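Local coordinates for alpha-1,3-glucanase (Bacillus circulans, PDB 5ZRU), which probably hydrolyses alpha-1,3-glucan, this chain being the catalytic unit of a longer, multidomain glycoside hydrolase of family GH87, at residues D352-A357 with S363-S368; D376-W381 with S397-E402; A181-S186 with T246-G251; A204-A209 with L220-G225; I154-S159 with D169-E174. All coordinates share one frame; numbering follows the deposited sequence.

Overall arrangement
Interactions 1 and 2 lie side by side in the interior of the right-handed beta-helix, their centres about 6 Å apart, and share strand pairing between 354-357 and 378-381; both pack apolar side chains across the coil lumen, joined by a serine CH-pi contact in the first and an asparagine amide in the second. Interactions 3 and 4, with centres about 10 Å apart, belong to the start of the same solenoid. Interaction 4 packs one side of a helix against the first coils, whereas interaction 3 is a surface contact, held by one methionine and flanked by an arginine on a sulfate. Interaction 5, in the separate beta-sandwich domain, is again aliphatic. An aspartate in each of interactions 1 and 5 binds calcium away from the packing.

Interaction 1: D352-A357 with S363-S368; sequences DGVNFA and STVRNS. With CA (calcium ion), chain J.
Phe356 and Val365 meet inside the coil, the ring's CZ lying 3.7 Å from Val365 CG2. That same methyl also faces Val354, whose CG1 approaches it tip to tip at 3.8 Å, making Val365 CG2 the shared centre of the cluster. Ser363 also meets the ring: its CB sits over one face of Phe356, 4.0 Å from the centroid and 24° off the normal, a CH-pi contact. Phe356 has CG anti to its carbonyl carbon (chi1 -73°), which sends the flat ring across the lumen to residues 363-365. Branched valines suit the interior because their compact methyls fill it without polar ends, while the small serine fits against the ring face and turns its OG to the backbone of Ser361 and Leu339. On the other side of strand 354-357 the chemistry changes. Asp352 grips a calcium ion with both carboxylate oxygens, OD1 at 2.3 Å and OD2 at 2.7 Å; four waters and Asp375 complete the coordination. Asn355 ND2 donates to Asp352 OD2 over 3.0 Å, reaching it from above the carboxylate plane, and so steadies the ligand from the second shell. No hydrogen bond joins the two segments, which belong to different faces of the beta-helix and run nearly antiparallel. Strands 323-325 and 378-381 flank 354-357, and Ile341 of strand 340-342 touches Val354, Phe356 and Val365.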
# COMPACT_ATOMS: atom_id res chain seq x y z
N ASP A 352 -7.19 2.35 -1.23
CA ASP A 352 -5.95 2.87 -1.81
C ASP A 352 -4.89 3.14 -0.75
O ASP A 352 -5.19 3.62 0.34
CB ASP A 352 -6.18 4.19 -2.56
CG ASP A 352 -7.24 4.09 -3.63
OD1 ASP A 352 -8.31 3.52 -3.33
OD2 ASP A 352 -7.02 4.62 -4.74
N GLY A 353 -3.62 2.90 -1.10
CA GLY A 353 -2.54 3.44 -0.29
C GLY A 353 -2.49 4.96 -0.35
O GLY A 353 -2.59 5.63 0.69
N VAL A 354 -2.35 5.51 -1.55
CA VAL A 354 -2.35 6.96 -1.77
C VAL A 354 -3.14 7.23 -3.04
O VAL A 354 -2.89 6.60 -4.07
CB VAL A 354 -0.94 7.55 -1.93
CG1 VAL A 354 -1.02 9.09 -2.22
CG2 VAL A 354 -0.07 7.28 -0.71
N ASN A 355 -4.08 8.17 -2.98
CA ASN A 355 -4.73 8.65 -4.18
C ASN A 355 -4.55 10.16 -4.29
O ASN A 355 -4.95 10.90 -3.38
CB ASN A 355 -6.21 8.27 -4.21
CG ASN A 355 -6.82 8.38 -5.60
OD1 ASN A 355 -6.71 9.42 -6.26
ND2 ASN A 355 -7.45 7.31 -6.06
N PHE A 356 -3.94 10.60 -5.38
CA PHE A 356 -3.84 12.02 -5.76
C PHE A 356 -5.06 12.35 -6.62
O PHE A 356 -5.07 12.07 -7.82
CB PHE A 356 -2.56 12.28 -6.54
CG PHE A 356 -1.30 12.25 -5.70
CD1 PHE A 356 -1.35 12.37 -4.32
CD2 PHE A 356 -0.05 12.11 -6.31
CE1 PHE A 356 -0.17 12.35 -3.55
CE2 PHE A 356 1.13 12.10 -5.56
CZ PHE A 356 1.06 12.23 -4.17
N ALA A 357 -6.09 12.96 -6.03
CA ALA A 357 -7.36 13.17 -6.73
C ALA A 357 -7.66 14.66 -6.85
O ALA A 357 -6.92 15.51 -6.35
CB ALA A 357 -8.49 12.44 -6.00
N SER A 363 2.91 16.46 -7.62
CA SER A 363 3.06 15.85 -6.32
C SER A 363 3.68 14.46 -6.47
O SER A 363 3.69 13.88 -7.55
CB SER A 363 1.70 15.77 -5.60
OG SER A 363 1.19 17.07 -5.36
N THR A 364 4.20 13.94 -5.35
CA THR A 364 5.11 12.81 -5.41
C THR A 364 4.89 11.87 -4.23
O THR A 364 4.67 12.32 -3.10
CB THR A 364 6.58 13.29 -5.41
OG1 THR A 364 6.80 14.19 -6.52
CG2 THR A 364 7.55 12.11 -5.51
N VAL A 365 4.95 10.56 -4.50
CA VAL A 365 5.19 9.56 -3.45
C VAL A 365 6.53 8.90 -3.77
O VAL A 365 6.72 8.40 -4.89
CB VAL A 365 4.08 8.50 -3.37
CG1 VAL A 365 4.41 7.50 -2.26
CG2 VAL A 365 2.72 9.14 -3.13
N ARG A 366 7.46 8.92 -2.82
CA ARG A 366 8.77 8.35 -3.11
C ARG A 366 9.38 7.69 -1.88
O ARG A 366 9.05 8.01 -0.73
CB ARG A 366 9.73 9.40 -3.67
CG ARG A 366 10.09 10.52 -2.73
CD ARG A 366 10.95 11.59 -3.44
NE ARG A 366 11.36 12.62 -2.50
CZ ARG A 366 11.76 13.84 -2.84
NH1 ARG A 366 11.78 14.21 -4.12
NH2 ARG A 366 12.11 14.71 -1.90
N ASN A 367 10.27 6.75 -2.16
CA ASN A 367 11.01 5.99 -1.15
C ASN A 367 10.10 5.50 -0.02
O ASN A 367 10.39 5.68 1.16
CB ASN A 367 12.18 6.78 -0.58
CG ASN A 367 13.20 5.87 0.06
OD1 ASN A 367 13.67 4.92 -0.57
ND2 ASN A 367 13.51 6.11 1.33
N SER A 368 9.01 4.84 -0.40
CA SER A 368 8.02 4.42 0.58
C SER A 368 7.66 2.95 0.38
O SER A 368 7.81 2.38 -0.71
CB SER A 368 6.76 5.29 0.49
OG SER A 368 7.05 6.62 0.89
CA CA J . -9.15 3.11 -5.48
O HOH W 1 -10.61 2.41 -6.89
O HOH W 2 -10.52 4.94 -5.61
O HOH W 3 -10.86 3.38 -3.98
O HOH W 4 -7.82 3.72 -6.94

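Interaction 2: D376-W381 with S397-E402; sequences DGLAVW and SYNTIE
Leu378 CG and Ile401 CG1 both lie anti to the carbonyl carbon of their own residue (chi1 -53° and -55°), and both side chains run on extended from there. These torsions carry the end methyls away from their backbones into the lumen between two walls of the solenoid, where Leu378 CD1 and Ile401 CD1 come to 3.7 Å. They cross at a slant and touch through one methyl each. The same leucine methyl also meets an amide: Asn399 ND2 lies 3.6 Å from Leu378 CD1. This is a van der Waals contact, and the polarity of the asparagine is answered by the neighbouring coil, with ND2 bonded to the carbonyl O of Val365 and OD1 receiving the backbone N of Ser368. With a bond to each end of its amide, Asn399 can lie against a hydrocarbon and still keep its polar partners. Leucine suits its place because its long, forked chain spans the interior, and isoleucine suits a strand through its branched CB. Gly377, just before the leucine and with no side chain, lies beside Ile401. Phe396 and Val354 add further apolar contacts to Leu378. Asparagine bonded to the turn of the adjacent coil, beside stacked aliphatic residues in the lumen, is characteristic of the parallel beta-helix of pectate lyase-like proteins, the fold of the D2 part of the catalytic unit.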
# COMPACT_ATOMS: atom_id res chain seq x y z
N ASP A 376 -5.93 0.37 -5.43
CA ASP A 376 -4.65 0.76 -6.03
C ASP A 376 -3.67 1.24 -4.96
O ASP A 376 -4.04 2.03 -4.09
CB ASP A 376 -4.85 1.86 -7.07
CG ASP A 376 -5.68 1.40 -8.24
OD1 ASP A 376 -5.25 0.46 -8.95
OD2 ASP A 376 -6.77 1.97 -8.45
N GLY A 377 -2.43 0.75 -5.03
CA GLY A 377 -1.43 1.14 -4.05
C GLY A 377 -1.16 2.63 -4.12
O GLY A 377 -1.30 3.35 -3.13
N LEU A 378 -0.81 3.10 -5.31
CA LEU A 378 -0.59 4.51 -5.59
C LEU A 378 -1.39 4.86 -6.83
O LEU A 378 -1.21 4.23 -7.88
CB LEU A 378 0.90 4.81 -5.81
CG LEU A 378 1.87 4.34 -4.72
CD1 LEU A 378 3.30 4.58 -5.18
CD2 LEU A 378 1.60 5.05 -3.39
N ALA A 379 -2.27 5.85 -6.73
CA ALA A 379 -3.16 6.15 -7.84
C ALA A 379 -3.27 7.65 -8.06
O ALA A 379 -3.23 8.44 -7.10
CB ALA A 379 -4.57 5.58 -7.60
N VAL A 380 -3.46 8.04 -9.32
CA VAL A 380 -3.87 9.39 -9.69
C VAL A 380 -5.26 9.29 -10.33
O VAL A 380 -5.40 8.85 -11.47
CB VAL A 380 -2.89 10.07 -10.66
CG1 VAL A 380 -3.42 11.47 -11.04
CG2 VAL A 380 -1.53 10.16 -10.04
N TRP A 381 -6.28 9.70 -9.60
CA TRP A 381 -7.64 9.78 -10.15
C TRP A 381 -7.93 11.25 -10.42
O TRP A 381 -8.21 12.03 -9.50
CB TRP A 381 -8.65 9.16 -9.19
CG TRP A 381 -10.08 9.34 -9.63
CD1 TRP A 381 -10.53 9.62 -10.89
CD2 TRP A 381 -11.25 9.27 -8.81
NE1 TRP A 381 -11.90 9.73 -10.90
CE2 TRP A 381 -12.37 9.51 -9.63
CE3 TRP A 381 -11.45 9.01 -7.45
CZ2 TRP A 381 -13.67 9.52 -9.15
CZ3 TRP A 381 -12.76 9.01 -6.97
CH2 TRP A 381 -13.85 9.26 -7.81
N SER A 397 7.81 7.30 -7.43
CA SER A 397 9.13 6.77 -7.76
C SER A 397 9.84 6.23 -6.53
O SER A 397 9.65 6.70 -5.42
CB SER A 397 10.00 7.84 -8.45
OG SER A 397 9.47 8.12 -9.74
N TYR A 398 10.69 5.22 -6.77
CA TYR A 398 11.54 4.62 -5.73
C TYR A 398 10.71 4.04 -4.59
O TYR A 398 11.06 4.16 -3.42
CB TYR A 398 12.55 5.63 -5.20
CG TYR A 398 13.58 6.02 -6.24
CD1 TYR A 398 14.68 5.21 -6.49
CD2 TYR A 398 13.43 7.19 -6.98
CE1 TYR A 398 15.62 5.56 -7.45
CE2 TYR A 398 14.37 7.55 -7.94
CZ TYR A 398 15.45 6.73 -8.18
OH TYR A 398 16.36 7.10 -9.13
N ASN A 399 9.62 3.36 -4.93
CA ASN A 399 8.76 2.73 -3.94
C ASN A 399 8.81 1.21 -4.09
O ASN A 399 9.07 0.69 -5.17
CB ASN A 399 7.31 3.20 -4.09
CG ASN A 399 7.19 4.69 -3.95
OD1 ASN A 399 7.49 5.25 -2.90
ND2 ASN A 399 6.77 5.36 -5.04
N THR A 400 8.58 0.52 -2.97
CA THR A 400 8.41 -0.92 -2.96
C THR A 400 6.95 -1.21 -2.62
O THR A 400 6.49 -0.88 -1.52
CB THR A 400 9.34 -1.59 -1.95
OG1 THR A 400 10.70 -1.35 -2.34
CG2 THR A 400 9.09 -3.09 -1.93
N ILE A 401 6.24 -1.81 -3.57
CA ILE A 401 4.79 -1.94 -3.53
C ILE A 401 4.49 -3.43 -3.55
O ILE A 401 4.64 -4.09 -4.58
CB ILE A 401 4.13 -1.20 -4.70
CG1 ILE A 401 4.61 0.26 -4.69
CG2 ILE A 401 2.60 -1.30 -4.62
CD1 ILE A 401 4.25 1.04 -5.91
N GLU A 402 4.05 -3.96 -2.41
CA GLU A 402 3.96 -5.39 -2.19
C GLU A 402 2.56 -5.79 -1.71
O GLU A 402 1.91 -5.04 -0.99
CB GLU A 402 4.98 -5.84 -1.13
CG GLU A 402 6.45 -5.66 -1.54
CD GLU A 402 7.38 -5.67 -0.34
OE1 GLU A 402 7.05 -5.00 0.68
OE2 GLU A 402 8.43 -6.34 -0.40

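Interaction 3: A181-S186 with T246-G251; sequences ARPANS and TIMGAG. With SO4 (sulfate ion), chain E.
Met248 reaches the loop 181-186 from strand 245-249, near the start of the parallel beta-helix, where this loop leads from the preceding domain into the first coil. From its CB, the chain runs out with CG anti to the backbone N (chi1 -171°) and SD extended beyond it, then bends at chi3 (74°) to bring CE round. It is CE that makes the contact: the methyl lies 3.6 Å from Pro183 CG, 3.8 Å from Pro183 CD and 3.7 Å from Ala181 O. A flexible, unbranched methionine suits this partly exposed seam, because its terminal methyl can settle against the rigid proline ring. Pro183 and Ser186 are the outer residues of a type II turn, and Asn185, at its third position, takes the left-handed backbone conformation that asparagine tolerates well. Tyr221, from the strand beside Met248, touches both Arg182 and Pro183. Arg182 stretches the other way and braces the turn, taking Ser186 side-on, NE to OG and NH2 to O, while Asp191 forms a salt bridge with NH2. The sulfate, probably from the crystallisation liquor, is also bonded to Ser188 and accepts Arg182 NH1 at its O3, 2.8 Å away and near the guanidinium plane.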
# COMPACT_ATOMS: atom_id res chain seq x y z
N ALA A 181 14.20 14.55 19.63
CA ALA A 181 14.09 15.57 20.66
C ALA A 181 13.00 16.59 20.34
O ALA A 181 12.72 16.91 19.18
CB ALA A 181 15.42 16.30 20.82
N ARG A 182 12.39 17.11 21.39
CA ARG A 182 11.48 18.24 21.26
C ARG A 182 12.22 19.44 20.67
O ARG A 182 13.25 19.85 21.24
CB ARG A 182 10.89 18.60 22.61
CG ARG A 182 10.02 19.83 22.57
CD ARG A 182 9.27 20.03 23.87
NE ARG A 182 8.49 21.26 23.82
CZ ARG A 182 7.54 21.59 24.69
NH1 ARG A 182 7.24 20.77 25.69
NH2 ARG A 182 6.89 22.74 24.55
N PRO A 183 11.76 20.02 19.57
CA PRO A 183 12.47 21.17 18.99
C PRO A 183 12.42 22.38 19.91
O PRO A 183 11.49 22.55 20.70
CB PRO A 183 11.71 21.43 17.69
CG PRO A 183 11.03 20.14 17.37
CD PRO A 183 10.69 19.53 18.68
N ALA A 184 13.44 23.23 19.78
CA ALA A 184 13.45 24.50 20.50
C ALA A 184 12.22 25.32 20.18
O ALA A 184 11.76 25.35 19.04
CB ALA A 184 14.72 25.30 20.16
N ASN A 185 11.69 25.99 21.20
CA ASN A 185 10.58 26.94 21.04
C ASN A 185 9.42 26.33 20.26
O ASN A 185 8.86 26.93 19.34
CB ASN A 185 11.06 28.24 20.39
CG ASN A 185 10.29 29.46 20.86
OD1 ASN A 185 9.83 29.51 22.01
ND2 ASN A 185 10.13 30.44 19.98
N SER A 186 9.08 25.09 20.61
CA SER A 186 7.91 24.42 20.08
C SER A 186 6.83 24.38 21.16
O SER A 186 7.06 24.75 22.31
CB SER A 186 8.26 23.00 19.63
OG SER A 186 8.76 22.23 20.72
N THR A 246 3.79 22.93 11.17
CA THR A 246 4.70 21.80 11.28
C THR A 246 4.30 20.96 12.48
O THR A 246 4.17 21.49 13.59
CB THR A 246 6.15 22.28 11.40
OG1 THR A 246 6.50 22.98 10.21
CG2 THR A 246 7.10 21.09 11.60
N ILE A 247 4.09 19.66 12.25
CA ILE A 247 3.71 18.72 13.30
C ILE A 247 4.69 17.56 13.25
O ILE A 247 4.82 16.91 12.21
CB ILE A 247 2.28 18.21 13.12
CG1 ILE A 247 1.29 19.39 13.11
CG2 ILE A 247 1.95 17.15 14.19
CD1 ILE A 247 -0.09 19.02 12.57
N MET A 248 5.39 17.32 14.36
CA MET A 248 6.44 16.31 14.35
C MET A 248 6.35 15.46 15.61
O MET A 248 6.25 15.99 16.71
CB MET A 248 7.84 16.96 14.29
CG MET A 248 8.97 15.94 14.06
SD MET A 248 10.62 16.66 14.27
CE MET A 248 10.68 16.81 16.05
N GLY A 249 6.40 14.14 15.43
CA GLY A 249 6.45 13.22 16.54
C GLY A 249 7.88 12.86 16.90
O GLY A 249 8.84 13.41 16.36
N ALA A 250 8.01 11.90 17.81
CA ALA A 250 9.34 11.46 18.24
C ALA A 250 9.90 10.31 17.41
O ALA A 250 10.99 9.82 17.71
CB ALA A 250 9.30 11.05 19.72
N GLY A 251 9.18 9.88 16.37
CA GLY A 251 9.64 8.77 15.54
C GLY A 251 8.55 7.74 15.33
O GLY A 251 7.69 7.52 16.20
S SO4 E . 7.69 17.06 25.99
O1 SO4 E . 8.90 16.31 25.59
O2 SO4 E . 6.87 17.35 24.82
O3 SO4 E . 8.10 18.31 26.62
O4 SO4 E . 6.92 16.24 26.94

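Interaction 4: A204-A209 with L220-G225; sequences AAFEAA and LYIPAG
Phe206 meets Ile222 obliquely through ring carbons CE2 and CZ: CE2 is 3.9 Å from Ile222 CD1, and CZ is 4.1 Å from Ile222 CG2, so the isoleucine offers methyls from both of its branches. The two side chains cross at about a right angle. The setting is a beta-alpha-beta unit at the start of the beta-helix domain, with helix 203-216 between strands 187-188 and 220-222; in this contact the helix covers strand 220-222 at the end of the solenoid. Phe206 leaves the helix alongside the strand, and with CG anti to its carbonyl carbon (chi1 -85°) the ring swings back toward it. An aromatic residue suits this position because it is broad enough to bridge the gap between helix and strand, which is about 8.9 Å from Phe206 CA to Ile222 CA. Trp233 meets the same ring edge-to-face. One turn further along the helix the backbones draw nearer, and the residue is correspondingly small: Ala209 points its methyl at the strand, the only side-chain carbon it has. Leu220 comes to meet it, and Val210 and Ala213 of the same helix also touch this leucine. Backbone bonds tie the strand to 245-249 on one edge and to strand 187-188 on the other, and Ile247 packs on both Leu220 and Ile222. No hydrogen bond links helix and strand here, so the junction is made by apolar groups, buried between helix and sheet. The closest touch is Leu220 CD1 on Ala209 CB, at 3.5 Å.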
# COMPACT_ATOMS: atom_id res chain seq x y z
N ALA A 204 -8.84 16.62 22.78
CA ALA A 204 -9.03 18.01 23.20
C ALA A 204 -7.69 18.72 23.33
O ALA A 204 -7.53 19.88 22.90
CB ALA A 204 -9.80 18.08 24.51
N ALA A 205 -6.69 18.04 23.90
CA ALA A 205 -5.37 18.63 24.03
C ALA A 205 -4.71 18.83 22.67
O ALA A 205 -4.03 19.84 22.44
CB ALA A 205 -4.49 17.76 24.93
N PHE A 206 -4.88 17.87 21.75
CA PHE A 206 -4.34 18.03 20.40
C PHE A 206 -4.93 19.24 19.71
O PHE A 206 -4.21 20.02 19.06
CB PHE A 206 -4.61 16.77 19.56
CG PHE A 206 -3.59 15.69 19.73
CD1 PHE A 206 -3.16 15.29 20.99
CD2 PHE A 206 -3.09 15.02 18.62
CE1 PHE A 206 -2.23 14.27 21.12
CE2 PHE A 206 -2.17 13.99 18.74
CZ PHE A 206 -1.73 13.62 20.00
N GLU A 207 -6.26 19.43 19.82
CA GLU A 207 -6.91 20.58 19.20
C GLU A 207 -6.40 21.88 19.79
O GLU A 207 -6.11 22.84 19.05
CB GLU A 207 -8.43 20.48 19.35
CG GLU A 207 -9.04 19.48 18.40
CD GLU A 207 -10.49 19.17 18.73
OE1 GLU A 207 -11.07 19.88 19.59
OE2 GLU A 207 -11.01 18.20 18.14
N ALA A 208 -6.28 21.95 21.12
CA ALA A 208 -5.76 23.15 21.76
C ALA A 208 -4.32 23.40 21.33
O ALA A 208 -3.93 24.55 21.12
CB ALA A 208 -5.85 23.01 23.28
N ALA A 209 -3.52 22.34 21.21
CA ALA A 209 -2.13 22.49 20.83
C ALA A 209 -2.00 23.01 19.40
O ALA A 209 -1.11 23.82 19.11
CB ALA A 209 -1.40 21.15 20.98
N LEU A 220 4.49 22.11 16.34
CA LEU A 220 3.71 21.26 17.24
C LEU A 220 4.43 19.92 17.37
O LEU A 220 4.53 19.16 16.40
CB LEU A 220 2.28 21.06 16.72
CG LEU A 220 1.41 20.07 17.50
CD1 LEU A 220 1.43 20.40 18.99
CD2 LEU A 220 -0.04 20.07 16.97
N TYR A 221 4.91 19.62 18.57
CA TYR A 221 5.62 18.39 18.87
C TYR A 221 4.69 17.41 19.57
O TYR A 221 3.91 17.79 20.46
CB TYR A 221 6.83 18.69 19.76
CG TYR A 221 7.67 17.49 20.18
CD1 TYR A 221 8.41 16.77 19.25
CD2 TYR A 221 7.77 17.12 21.53
CE1 TYR A 221 9.20 15.70 19.64
CE2 TYR A 221 8.56 16.05 21.93
CZ TYR A 221 9.27 15.35 20.97
OH TYR A 221 10.07 14.31 21.34
N ILE A 222 4.76 16.14 19.17
CA ILE A 222 4.07 15.06 19.86
C ILE A 222 5.14 14.14 20.44
O ILE A 222 5.86 13.49 19.68
CB ILE A 222 3.12 14.29 18.92
CG1 ILE A 222 2.14 15.25 18.26
CG2 ILE A 222 2.34 13.22 19.71
CD1 ILE A 222 1.35 14.61 17.12
N PRO A 223 5.30 14.08 21.77
CA PRO A 223 6.41 13.30 22.34
C PRO A 223 6.19 11.80 22.20
O PRO A 223 5.16 11.36 21.68
CB PRO A 223 6.42 13.72 23.81
CG PRO A 223 5.02 14.10 24.08
CD PRO A 223 4.52 14.76 22.81
N ALA A 224 7.17 11.02 22.66
CA ALA A 224 7.04 9.57 22.63
C ALA A 224 5.85 9.11 23.46
O ALA A 224 5.54 9.69 24.51
CB ALA A 224 8.32 8.91 23.16
N GLY A 225 5.19 8.06 22.99
CA GLY A 225 4.08 7.46 23.70
C GLY A 225 2.88 7.27 22.79
O GLY A 225 2.86 7.69 21.63

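Interaction 5: I154-S159 with D169-E174; sequences IRIQKS and DFLEIE. With CA (calcium ion), chain M.
Leu171 serves two isoleucines of the facing strand at once, one with each of its methyls. Its CD1 meets Ile154 tip to tip, 4.1 Å from Ile154 CD1 and about as far from Ile154 CG2, while CD2 lies 4.2 Å from Ile156 CG1. Ile173 adds a looser touch, its CD1 standing 4.3 Å from Ile154 CG2. Ile154 has CG1 anti to the backbone N (chi1 177°), which places CG2 between the backbone N and the carbonyl carbon and lets both ends of the side chain face the leucine. Beta-branched isoleucines suit strands, and the forked leucine suits a place between two of them. The interface is wholly aliphatic, the axes of strands 154-157 and 169-174 being inclined at 141° and approaching to 10.1 Å. Met79 and Trp66 widen this apolar layer around Ile156 and Leu171. On the far side of strand 169-174, the character turns polar. Asp169 OD1 binds a calcium ion at 2.4 Å, with side-chain oxygens of Asp22, Thr23 and Ser50, the backbone O of Arg53 and a water, while OD2 forms a salt bridge with Arg80. Asp169 and Phe170 both oppose Arg80 as a classic beta bulge, which interrupts the regular strand at the metal site. Two antiparallel sheets packed face to face, with calcium at the margin, are consistent with the beta-sandwich of galactose-binding-domain-like folds, to which D1 belongs.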
# COMPACT_ATOMS: atom_id res chain seq x y z
N ILE A 154 15.59 -15.57 16.85
CA ILE A 154 14.29 -15.05 17.26
C ILE A 154 13.24 -16.05 16.79
O ILE A 154 13.23 -16.46 15.62
CB ILE A 154 14.04 -13.63 16.73
CG1 ILE A 154 12.63 -13.15 17.12
CG2 ILE A 154 14.33 -13.56 15.23
CD1 ILE A 154 12.39 -11.63 16.94
N ARG A 155 12.42 -16.51 17.73
CA ARG A 155 11.43 -17.53 17.48
C ARG A 155 10.05 -16.93 17.71
O ARG A 155 9.84 -16.25 18.72
CB ARG A 155 11.63 -18.75 18.39
CG ARG A 155 10.49 -19.75 18.31
CD ARG A 155 10.66 -20.90 19.30
NE ARG A 155 11.87 -21.67 19.04
CZ ARG A 155 12.06 -22.92 19.47
NH1 ARG A 155 11.11 -23.53 20.18
NH2 ARG A 155 13.18 -23.54 19.19
N ILE A 156 9.14 -17.18 16.77
CA ILE A 156 7.73 -16.86 16.91
C ILE A 156 7.01 -18.18 17.17
O ILE A 156 7.07 -19.09 16.35
CB ILE A 156 7.16 -16.18 15.66
CG1 ILE A 156 8.02 -14.97 15.23
CG2 ILE A 156 5.71 -15.78 15.89
CD1 ILE A 156 8.21 -13.92 16.32
N GLN A 157 6.32 -18.29 18.31
CA GLN A 157 5.78 -19.58 18.71
C GLN A 157 4.34 -19.43 19.20
O GLN A 157 4.01 -18.50 19.94
CB GLN A 157 6.66 -20.21 19.80
CG GLN A 157 6.13 -21.54 20.35
CD GLN A 157 7.16 -22.28 21.19
OE1 GLN A 157 8.33 -22.35 20.82
NE2 GLN A 157 6.72 -22.82 22.32
N LYS A 158 3.49 -20.37 18.79
CA LYS A 158 2.14 -20.44 19.32
C LYS A 158 2.15 -21.10 20.70
O LYS A 158 2.80 -22.13 20.90
CB LYS A 158 1.23 -21.21 18.37
CG LYS A 158 -0.17 -21.38 18.91
CD LYS A 158 -1.08 -22.14 17.96
CE LYS A 158 -2.33 -22.67 18.69
NZ LYS A 158 -3.24 -21.58 19.19
N SER A 159 1.42 -20.51 21.64
CA SER A 159 1.39 -21.00 23.01
C SER A 159 0.15 -21.85 23.23
O SER A 159 -0.57 -22.21 22.28
CB SER A 159 1.41 -19.82 23.99
OG SER A 159 0.14 -19.17 24.03
N ASP A 169 4.27 -14.95 7.93
CA ASP A 169 4.89 -14.77 6.62
C ASP A 169 6.36 -14.38 6.75
O ASP A 169 7.25 -15.12 6.30
CB ASP A 169 4.09 -13.69 5.85
CG ASP A 169 4.45 -13.61 4.39
OD1 ASP A 169 5.32 -14.38 3.91
OD2 ASP A 169 3.87 -12.73 3.70
N PHE A 170 6.64 -13.26 7.40
CA PHE A 170 8.03 -12.82 7.55
C PHE A 170 8.14 -11.90 8.75
O PHE A 170 7.15 -11.43 9.30
CB PHE A 170 8.54 -12.12 6.28
CG PHE A 170 7.72 -10.91 5.86
CD1 PHE A 170 7.82 -9.71 6.53
CD2 PHE A 170 6.90 -10.98 4.75
CE1 PHE A 170 7.07 -8.58 6.14
CE2 PHE A 170 6.15 -9.86 4.34
CZ PHE A 170 6.24 -8.67 5.04
N LEU A 171 9.39 -11.65 9.14
CA LEU A 171 9.76 -10.56 10.02
C LEU A 171 10.61 -9.56 9.25
O LEU A 171 11.38 -9.94 8.35
CB LEU A 171 10.54 -11.04 11.24
CG LEU A 171 9.92 -12.15 12.10
CD1 LEU A 171 10.85 -12.49 13.28
CD2 LEU A 171 8.56 -11.72 12.58
N GLU A 172 10.48 -8.29 9.60
CA GLU A 172 11.41 -7.25 9.18
C GLU A 172 12.01 -6.63 10.43
O GLU A 172 11.29 -6.31 11.38
CB GLU A 172 10.70 -6.21 8.29
CG GLU A 172 10.46 -6.74 6.89
CD GLU A 172 9.58 -5.85 6.02
OE1 GLU A 172 8.88 -4.98 6.55
OE2 GLU A 172 9.61 -6.04 4.78
N ILE A 173 13.34 -6.51 10.45
CA ILE A 173 14.06 -6.19 11.68
C ILE A 173 14.98 -5.01 11.40
O ILE A 173 15.69 -5.01 10.39
CB ILE A 173 14.84 -7.41 12.21
CG1 ILE A 173 13.89 -8.57 12.50
CG2 ILE A 173 15.61 -7.06 13.47
CD1 ILE A 173 14.58 -9.85 12.99
N GLU A 174 14.97 -4.02 12.29
CA GLU A 174 15.73 -2.80 12.07
C GLU A 174 16.19 -2.24 13.41
O GLU A 174 15.58 -2.48 14.45
CB GLU A 174 14.89 -1.75 11.33
CG GLU A 174 13.69 -1.26 12.12
CD GLU A 174 12.69 -0.55 11.24
OE1 GLU A 174 11.84 -1.24 10.64
OE2 GLU A 174 12.76 0.69 11.14
CA CA M . 6.45 -15.79 2.40
O HOH W 5 8.36 -16.47 0.99